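Local structure of delta-endotoxin CYTB (Bacillus thuringiensis serovar kyushuensis, 1CBY) at the interface of chains A and B. The protein kills the larvae of dipteran insects by forming pores in the epithelial cell membrane of the midgut, once its dimeric protoxin has been processed to the monomer. Sequence-based numbering; all coordinates share one arbitrary frame. Chains: chain A/B, Delta-endotoxin CYTB.

Contact 1: the interface of chains A and B. Residues chain A 30-33, 45-47; chain B 30-33, 45-47.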
# COMPACT_ATOMS: atom_id res chain seq x y z
N HIS A 30 4.56 7.81 -1.76
CA HIS A 30 4.12 6.46 -1.46
C HIS A 30 2.65 6.58 -1.12
O HIS A 30 2.29 6.90 0.02
CB HIS A 30 4.89 5.89 -0.28
CG HIS A 30 4.66 4.43 -0.06
ND1 HIS A 30 3.83 3.98 0.93
CD2 HIS A 30 5.16 3.38 -0.74
CE1 HIS A 30 3.84 2.67 0.84
NE2 HIS A 30 4.64 2.25 -0.16
N ILE A 31 1.80 6.36 -2.12
CA ILE A 31 0.35 6.49 -1.95
C ILE A 31 -0.41 5.18 -2.12
O ILE A 31 -0.35 4.56 -3.17
CB ILE A 31 -0.23 7.47 -3.00
CG1 ILE A 31 0.52 8.80 -2.96
CG2 ILE A 31 -1.71 7.69 -2.75
CD1 ILE A 31 0.19 9.71 -4.11
N VAL A 32 -1.11 4.75 -1.07
CA VAL A 32 -1.92 3.55 -1.17
C VAL A 32 -3.26 4.10 -1.65
O VAL A 32 -3.96 4.80 -0.92
CB VAL A 32 -2.10 2.84 0.18
CG1 VAL A 32 -2.86 1.54 -0.02
CG2 VAL A 32 -0.76 2.57 0.80
N LEU A 33 -3.56 3.85 -2.92
CA LEU A 33 -4.78 4.33 -3.55
C LEU A 33 -5.90 3.30 -3.60
O LEU A 33 -5.73 2.21 -4.16
CB LEU A 33 -4.49 4.78 -4.98
CG LEU A 33 -4.80 6.21 -5.41
CD1 LEU A 33 -4.75 6.26 -6.93
CD2 LEU A 33 -6.15 6.67 -4.91
N THR A 45 -2.73 -4.42 -6.78
CA THR A 45 -1.83 -3.71 -7.66
C THR A 45 -0.71 -2.88 -7.01
O THR A 45 -0.93 -2.15 -6.04
CB THR A 45 -2.66 -2.83 -8.59
OG1 THR A 45 -3.77 -3.59 -9.08
CG2 THR A 45 -1.84 -2.38 -9.77
N VAL A 46 0.49 -3.01 -7.57
CA VAL A 46 1.67 -2.27 -7.11
C VAL A 46 2.29 -1.60 -8.33
O VAL A 46 2.70 -2.28 -9.28
CB VAL A 46 2.71 -3.21 -6.44
CG1 VAL A 46 3.97 -2.44 -6.09
CG2 VAL A 46 2.13 -3.81 -5.18
N PHE A 47 2.30 -0.27 -8.33
CA PHE A 47 2.84 0.53 -9.43
C PHE A 47 4.07 1.34 -9.04
O PHE A 47 4.02 2.16 -8.12
CB PHE A 47 1.79 1.54 -9.93
CG PHE A 47 0.75 0.97 -10.87
CD1 PHE A 47 0.74 -0.38 -11.19
CD2 PHE A 47 -0.22 1.80 -11.42
CE1 PHE A 47 -0.23 -0.89 -12.05
CE2 PHE A 47 -1.19 1.30 -12.28
CZ PHE A 47 -1.19 -0.05 -12.60
N HIS B 30 -7.04 -1.26 -5.82
CA HIS B 30 -6.13 -1.14 -4.69
C HIS B 30 -4.74 -1.03 -5.29
O HIS B 30 -4.12 -2.04 -5.63
CB HIS B 30 -6.23 -2.36 -3.79
CG HIS B 30 -5.50 -2.22 -2.50
ND1 HIS B 30 -4.27 -2.81 -2.29
CD2 HIS B 30 -5.86 -1.53 -1.39
CE1 HIS B 30 -3.92 -2.47 -1.07
NE2 HIS B 30 -4.85 -1.70 -0.48
N ILE B 31 -4.28 0.20 -5.47
CA ILE B 31 -2.98 0.46 -6.08
C ILE B 31 -1.96 1.10 -5.14
O ILE B 31 -2.19 2.19 -4.62
CB ILE B 31 -3.13 1.42 -7.28
CG1 ILE B 31 -4.19 0.90 -8.25
CG2 ILE B 31 -1.79 1.60 -7.99
CD1 ILE B 31 -4.58 1.91 -9.31
N VAL B 32 -0.85 0.42 -4.91
CA VAL B 32 0.21 0.99 -4.08
C VAL B 32 1.06 1.75 -5.10
O VAL B 32 1.72 1.14 -5.94
CB VAL B 32 1.06 -0.07 -3.38
CG1 VAL B 32 2.05 0.60 -2.45
CG2 VAL B 32 0.17 -1.02 -2.60
N LEU B 33 0.95 3.07 -5.08
CA LEU B 33 1.66 3.93 -6.00
C LEU B 33 2.94 4.52 -5.44
O LEU B 33 2.93 5.19 -4.40
CB LEU B 33 0.76 5.09 -6.42
CG LEU B 33 0.44 5.31 -7.90
CD1 LEU B 33 -0.14 6.71 -8.05
CD2 LEU B 33 1.68 5.17 -8.77
N THR B 45 1.37 8.00 2.64
CA THR B 45 0.05 8.41 2.22
C THR B 45 -0.97 7.31 1.89
O THR B 45 -0.65 6.33 1.21
CB THR B 45 0.19 9.37 1.03
OG1 THR B 45 1.23 10.31 1.31
CG2 THR B 45 -1.09 10.13 0.81
N VAL B 46 -2.19 7.49 2.39
CA VAL B 46 -3.29 6.56 2.15
C VAL B 46 -4.47 7.38 1.65
O VAL B 46 -4.97 8.27 2.35
CB VAL B 46 -3.69 5.80 3.44
CG1 VAL B 46 -4.92 4.94 3.20
CG2 VAL B 46 -2.54 4.91 3.90
N PHE B 47 -4.89 7.12 0.41
CA PHE B 47 -6.00 7.83 -0.23
C PHE B 47 -7.20 6.94 -0.51
O PHE B 47 -7.08 5.94 -1.23
CB PHE B 47 -5.55 8.42 -1.58
CG PHE B 47 -4.79 9.72 -1.48
CD1 PHE B 47 -4.48 10.29 -0.25
CD2 PHE B 47 -4.38 10.37 -2.64
CE1 PHE B 47 -3.77 11.48 -0.19
CE2 PHE B 47 -3.67 11.56 -2.58
CZ PHE B 47 -3.37 12.12 -1.36
O HOH W 1 3.86 9.65 0.09
O HOH W 2 -6.32 -3.12 -7.63
O HOH W 3 -6.34 3.48 0.50

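Contact 2: the interface of chains A and B. Residues chain A 230-236; chain B 51, 229-234, 236.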
# COMPACT_ATOMS: atom_id res chain seq x y z
N ASN A 230 -0.74 12.16 -20.99
CA ASN A 230 -1.09 13.20 -20.03
C ASN A 230 -2.59 13.48 -20.14
O ASN A 230 -3.03 14.63 -20.18
CB ASN A 230 -0.28 14.48 -20.29
CG ASN A 230 -0.50 15.54 -19.22
OD1 ASN A 230 -0.86 15.24 -18.09
ND2 ASN A 230 -0.27 16.79 -19.59
N ALA A 231 -3.37 12.40 -20.21
CA ALA A 231 -4.82 12.46 -20.33
C ALA A 231 -5.47 12.93 -19.04
O ALA A 231 -4.83 12.94 -17.99
CB ALA A 231 -5.35 11.09 -20.70
N PRO A 232 -6.74 13.39 -19.11
CA PRO A 232 -7.45 13.85 -17.92
C PRO A 232 -7.56 12.69 -16.93
O PRO A 232 -8.06 11.61 -17.28
CB PRO A 232 -8.81 14.24 -18.48
CG PRO A 232 -8.48 14.73 -19.84
CD PRO A 232 -7.53 13.66 -20.32
N ILE A 233 -7.08 12.91 -15.71
CA ILE A 233 -7.07 11.87 -14.68
C ILE A 233 -8.35 11.03 -14.57
O ILE A 233 -8.28 9.81 -14.46
CB ILE A 233 -6.65 12.44 -13.31
CG1 ILE A 233 -6.40 11.30 -12.32
CG2 ILE A 233 -7.69 13.42 -12.79
CD1 ILE A 233 -5.87 11.76 -10.99
N VAL A 234 -9.51 11.67 -14.66
CA VAL A 234 -10.77 10.93 -14.56
C VAL A 234 -10.93 10.02 -15.77
O VAL A 234 -11.34 8.86 -15.63
CB VAL A 234 -12.00 11.87 -14.45
CG1 VAL A 234 -13.27 11.04 -14.33
CG2 VAL A 234 -11.85 12.79 -13.25
N ASP A 235 -10.58 10.52 -16.95
CA ASP A 235 -10.69 9.74 -18.17
C ASP A 235 -9.90 8.46 -18.00
O ASP A 235 -10.34 7.39 -18.41
CB ASP A 235 -10.13 10.52 -19.37
CG ASP A 235 -10.99 11.72 -19.76
OD1 ASP A 235 -11.84 12.16 -18.95
OD2 ASP A 235 -10.80 12.23 -20.89
N ILE A 236 -8.74 8.57 -17.36
CA ILE A 236 -7.89 7.41 -17.14
C ILE A 236 -8.60 6.33 -16.33
O ILE A 236 -8.64 5.17 -16.75
CB ILE A 236 -6.55 7.83 -16.44
CG1 ILE A 236 -5.73 8.72 -17.38
CG2 ILE A 236 -5.74 6.60 -16.06
CD1 ILE A 236 -4.41 9.18 -16.82
N PRO B 51 -11.49 9.51 -8.32
CA PRO B 51 -10.54 10.11 -9.26
C PRO B 51 -10.58 11.63 -9.37
O PRO B 51 -9.55 12.29 -9.24
CB PRO B 51 -10.92 9.45 -10.58
CG PRO B 51 -11.38 8.08 -10.14
CD PRO B 51 -12.25 8.43 -8.96
N SER B 229 -11.80 17.97 -10.04
CA SER B 229 -10.76 18.34 -11.00
C SER B 229 -10.39 17.19 -11.93
O SER B 229 -10.05 16.10 -11.48
CB SER B 229 -9.50 18.81 -10.28
OG SER B 229 -8.44 19.00 -11.21
N ASN B 230 -10.45 17.46 -13.24
CA ASN B 230 -10.11 16.46 -14.25
C ASN B 230 -8.91 16.97 -15.05
O ASN B 230 -8.89 16.92 -16.28
CB ASN B 230 -11.31 16.22 -15.18
CG ASN B 230 -11.07 15.08 -16.16
OD1 ASN B 230 -10.25 14.19 -15.92
ND2 ASN B 230 -11.78 15.11 -17.28
N ALA B 231 -7.92 17.48 -14.32
CA ALA B 231 -6.69 18.03 -14.90
C ALA B 231 -5.81 16.93 -15.47
O ALA B 231 -6.00 15.76 -15.17
CB ALA B 231 -5.93 18.80 -13.84
N PRO B 232 -4.85 17.30 -16.34
CA PRO B 232 -3.94 16.31 -16.94
C PRO B 232 -3.15 15.65 -15.81
O PRO B 232 -2.50 16.34 -15.01
CB PRO B 232 -3.05 17.18 -17.83
CG PRO B 232 -3.97 18.25 -18.26
CD PRO B 232 -4.66 18.61 -16.97
N ILE B 233 -3.20 14.32 -15.75
CA ILE B 233 -2.53 13.56 -14.70
C ILE B 233 -1.11 14.01 -14.36
O ILE B 233 -0.76 14.11 -13.19
CB ILE B 233 -2.60 12.04 -14.98
CG1 ILE B 233 -2.12 11.27 -13.75
CG2 ILE B 233 -1.79 11.68 -16.22
CD1 ILE B 233 -2.26 9.77 -13.89
N VAL B 234 -0.30 14.32 -15.37
CA VAL B 234 1.07 14.76 -15.12
C VAL B 234 1.07 16.11 -14.42
O VAL B 234 1.83 16.33 -13.48
CB VAL B 234 1.91 14.85 -16.42
CG1 VAL B 234 3.32 15.28 -16.09
CG2 VAL B 234 1.92 13.50 -17.14
N ILE B 236 -0.99 17.20 -12.42
CA ILE B 236 -1.32 16.96 -11.02
C ILE B 236 -0.07 16.63 -10.20
O ILE B 236 0.17 17.25 -9.17
CB ILE B 236 -2.38 15.82 -10.89
CG1 ILE B 236 -3.71 16.28 -11.51
CG2 ILE B 236 -2.59 15.46 -9.42
CD1 ILE B 236 -4.81 15.26 -11.42

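Contact 3: the interface of chains A and B. Residues chain A 145, 204, 206-209; chain B 145, 204, 206-209.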
# COMPACT_ATOMS: atom_id res chain seq x y z
N ASN A 145 -1.05 -11.23 8.01
CA ASN A 145 -2.01 -10.15 8.12
C ASN A 145 -3.21 -10.35 7.21
O ASN A 145 -3.82 -9.38 6.75
CB ASN A 145 -1.35 -8.80 7.85
CG ASN A 145 -0.45 -8.36 8.99
OD1 ASN A 145 -0.71 -8.66 10.16
ND2 ASN A 145 0.62 -7.65 8.65
N PHE A 204 -4.15 -15.12 11.73
CA PHE A 204 -3.27 -14.44 12.67
C PHE A 204 -1.81 -14.91 12.63
O PHE A 204 -1.08 -14.80 13.61
CB PHE A 204 -3.84 -14.51 14.08
CG PHE A 204 -5.15 -13.79 14.22
CD1 PHE A 204 -5.18 -12.42 14.47
CD2 PHE A 204 -6.36 -14.46 14.03
CE1 PHE A 204 -6.39 -11.73 14.52
CE2 PHE A 204 -7.57 -13.78 14.08
CZ PHE A 204 -7.58 -12.41 14.33
N THR A 206 2.14 -14.88 11.66
CA THR A 206 3.17 -13.85 11.64
C THR A 206 4.38 -14.38 10.86
O THR A 206 4.45 -15.57 10.54
CB THR A 206 3.61 -13.46 13.07
OG1 THR A 206 4.14 -14.60 13.74
CG2 THR A 206 2.43 -12.92 13.86
N ILE A 207 5.31 -13.49 10.54
CA ILE A 207 6.52 -13.84 9.80
C ILE A 207 7.29 -15.00 10.44
O ILE A 207 7.97 -15.77 9.75
CB ILE A 207 7.44 -12.59 9.67
CG1 ILE A 207 6.87 -11.62 8.64
CG2 ILE A 207 8.85 -12.98 9.27
CD1 ILE A 207 6.85 -12.17 7.22
N LYS A 208 7.14 -15.15 11.75
CA LYS A 208 7.84 -16.18 12.51
C LYS A 208 7.12 -17.53 12.59
O LYS A 208 7.62 -18.46 13.23
CB LYS A 208 8.09 -15.69 13.93
CG LYS A 208 8.77 -14.34 14.03
CD LYS A 208 8.95 -13.95 15.50
CE LYS A 208 9.63 -12.61 15.66
NZ LYS A 208 9.87 -12.31 17.10
N ASP A 209 5.95 -17.65 11.97
CA ASP A 209 5.21 -18.90 12.03
C ASP A 209 5.60 -19.93 11.00
O ASP A 209 6.08 -19.60 9.92
CB ASP A 209 3.71 -18.64 12.02
CG ASP A 209 3.20 -18.14 13.36
OD1 ASP A 209 3.40 -18.85 14.37
OD2 ASP A 209 2.62 -17.04 13.41
N ASN B 145 7.17 -4.98 10.73
CA ASN B 145 7.74 -5.00 9.39
C ASN B 145 8.54 -3.75 9.08
O ASN B 145 8.61 -3.32 7.93
CB ASN B 145 6.65 -5.22 8.34
CG ASN B 145 6.11 -6.63 8.34
OD1 ASN B 145 6.84 -7.59 8.61
ND2 ASN B 145 4.83 -6.78 8.02
N PHE B 204 12.41 -6.76 13.56
CA PHE B 204 11.76 -8.04 13.30
C PHE B 204 10.60 -8.35 14.25
O PHE B 204 10.26 -9.51 14.48
CB PHE B 204 12.79 -9.16 13.27
CG PHE B 204 13.77 -9.03 12.15
CD1 PHE B 204 13.47 -9.52 10.88
CD2 PHE B 204 14.97 -8.36 12.34
CE1 PHE B 204 14.34 -9.33 9.82
CE2 PHE B 204 15.86 -8.17 11.29
CZ PHE B 204 15.54 -8.66 10.02
N THR B 206 6.76 -8.66 15.54
CA THR B 206 5.52 -9.15 14.94
C THR B 206 4.34 -8.69 15.80
O THR B 206 4.52 -8.19 16.91
CB THR B 206 5.52 -10.69 14.84
OG1 THR B 206 5.62 -11.26 16.15
CG2 THR B 206 6.68 -11.18 13.99
N ILE B 207 3.12 -8.84 15.27
CA ILE B 207 1.90 -8.45 15.97
C ILE B 207 1.80 -9.07 17.37
O ILE B 207 1.19 -8.48 18.28
CB ILE B 207 0.66 -8.86 15.12
CG1 ILE B 207 0.50 -7.91 13.93
CG2 ILE B 207 -0.61 -8.84 15.94
CD1 ILE B 207 0.20 -6.48 14.32
N LYS B 208 2.44 -10.22 17.56
CA LYS B 208 2.40 -10.93 18.83
C LYS B 208 3.47 -10.53 19.84
O LYS B 208 3.54 -11.10 20.93
CB LYS B 208 2.53 -12.43 18.57
CG LYS B 208 1.55 -13.00 17.55
CD LYS B 208 1.79 -14.49 17.37
CE LYS B 208 0.84 -15.11 16.37
NZ LYS B 208 1.04 -16.59 16.28
N ASP B 209 4.33 -9.57 19.49
CA ASP B 209 5.39 -9.17 20.40
C ASP B 209 5.00 -8.12 21.42
O ASP B 209 4.09 -7.33 21.19
CB ASP B 209 6.64 -8.74 19.63
CG ASP B 209 7.41 -9.93 19.09
OD1 ASP B 209 7.80 -10.80 19.89
OD2 ASP B 209 7.60 -10.01 17.86
O HOH W 4 5.53 -14.07 16.02

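Contact 1: the interface of chains A and B
Backbone hydrogen bonds carry this intertwined strand contact of the protoxin dimer. Strands 28-36 of the two chains run antiparallel, with A:Val32 facing B:Val32 at the two-fold axis. A:Leu33 N gives a bond of 2.7 Å to B:Ile31 O, in the carbonyl plane. A:Ile31 N bonds B:Leu33 O in the same way. Strand 44-48 of the partner runs parallel to the other edge. There A:Val32 N reaches B:Thr45 O at 2.8 Å, from 26° above the carbonyl plane. B:Phe47 N returns a bond of 2.8 Å to A:Val32 O. B:Thr45 N approaches A:His30 O nearly along the C=O axis at 3.0 Å, but the bond is bent at the hydrogen (140°).

Water 1 links B:Thr45 OG1 to A:His30 N, and water 3 joins A:Val32 O to B:Phe47 O.

Side chains meet on both faces of the sheet. One face is apolar. There A:Ile31 CG2, anti to its backbone N, meets the ring of B:Phe47 at B:Phe47 CD2, 3.8 Å away. A:Leu33 CD2 touches B:Phe47 CB at 3.8 Å, the side chains crossing obliquely. On the opposite face A:His30 lies alongside B:Val32, in van der Waals contact, with the imidazole A:His30 NE2 3.8 Å from the methyl B:Val32 CG1. Every pair has its twin with the chains exchanged.

The strands form one continuous stretch of sheet in the order A44-48, B28-36, A28-36, B44-48, at the middle of the dimer where the N-terminal arms cross.

Contact 2: the interface of chains A and B
The loop 229-232 and the start of helix 233-237 of each chain pair about the two-fold axis in this member of the cyt1/cyt2 endotoxin family. A:Pro232 and B:Pro232 form an antiparallel bridge at the centre. Beside it A:Ile233 N, at the helix start, gives a nearly straight bond of 3.1 Å to B:Ala231 O (175° at the hydrogen). The donor stands above the carbonyl plane.

B:Asn230 reaches across with its amide. CG is anti to the backbone N (chi1 -174°), and the side-chain oxygen B:Asn230 OD1 accepts from A:Val234 N at 2.9 Å. This N-H also comes from above the amide plane, and the bond is bent. B:Asn230 thus probably caps the first turn of helix 233-237 of chain A. The same amide crosses A:Pro232 obliquely, close to the ring carbon CB. A:Val234 comes at about a right angle, its CG2 3.4 Å from B:Asn230 OD1. B:Asn230 ND2 makes a weak bond to the carboxylate OD1 of A:Asp235 at 3.4 Å.

The isoleucines of the two helices pack against each other. A:Ile233 holds CG1 anti to its backbone N (chi1 -170°), which puts CG2 in the crowded position between N and the carbonyl carbon. B:Ile236 crosses it at about a right angle and sets its terminal methyl CD1 against both branches, 3.7 Å from A:Ile233 CG2 and 3.7 Å from A:Ile233 CD1. A:Ile233 CD1 also points toward B:Pro51 O, 4.1 Å away.

Contact 3: the interface of chains A and B
The backbone of residues 206-209 is a turn leading into strand 210-225, with A:Thr206 extended (-120/168) and A:Ile207 and A:Lys208 in compact conformations. In this cyt1/cyt2 family toxin the turns of the two chains face each other across the two-fold axis. Here reciprocal salt bridges join them.

A:Lys208 stretches out fully beyond CG and meets B:Asp209 tip to tip. The side-chain amine A:Lys208 NZ lies 3.3 Å from the carboxylate oxygen B:Asp209 OD2, a salt bridge with a weak hydrogen bond. On the way A:Lys208 CE passes 3.4 Å from B:Phe204 O. The aliphatic stem crosses the methyl of B:Thr206 obliquely, with A:Lys208 CE 3.7 Å from B:Thr206 CG2.

B:Asp209 OD2 is held from within its own chain. B:Thr206 N bonds the anti lone pair of B:Asp209 OD2 at 2.8 Å. B:Thr206 OG1 meets B:Asp209 OD2 from above the carboxylate plane at 2.9 Å. The nearby lysine and these bonds would favour a charged carboxylate.

At the axis A:Thr206 CB and B:Thr206 CB stand 3.8 Å apart. Each OG1 sits between N and the carbonyl carbon (chi1 61°), and water 4 bridges the two hydroxyls. Further out, A:Ile207 CG1 touches the amide oxygen OD1 of B:Asn145 at 4.0 Å.

All three contacts belong to one two-fold interface of the protoxin dimer. The C-alpha centres of contacts 1 and 2 lie about 17 Å apart, those of contacts 1 and 3 about 23 Å, and those of contacts 2 and 3 about 40 Å. Contact 1 sits between the others. They share no residues. Contact 1 uses strands 28-36 and 44-48, contact 2 mainly helix 233-237 and its preceding loop, and contact 3 mainly loops. The processing stops at Ser38 and Ser228 suggest that activation removes strand 28-36 and residues 229-237. Contact 1 would keep strand 44-48 but lose its partner strand, contact 2 would be dismantled, and the monomer freed.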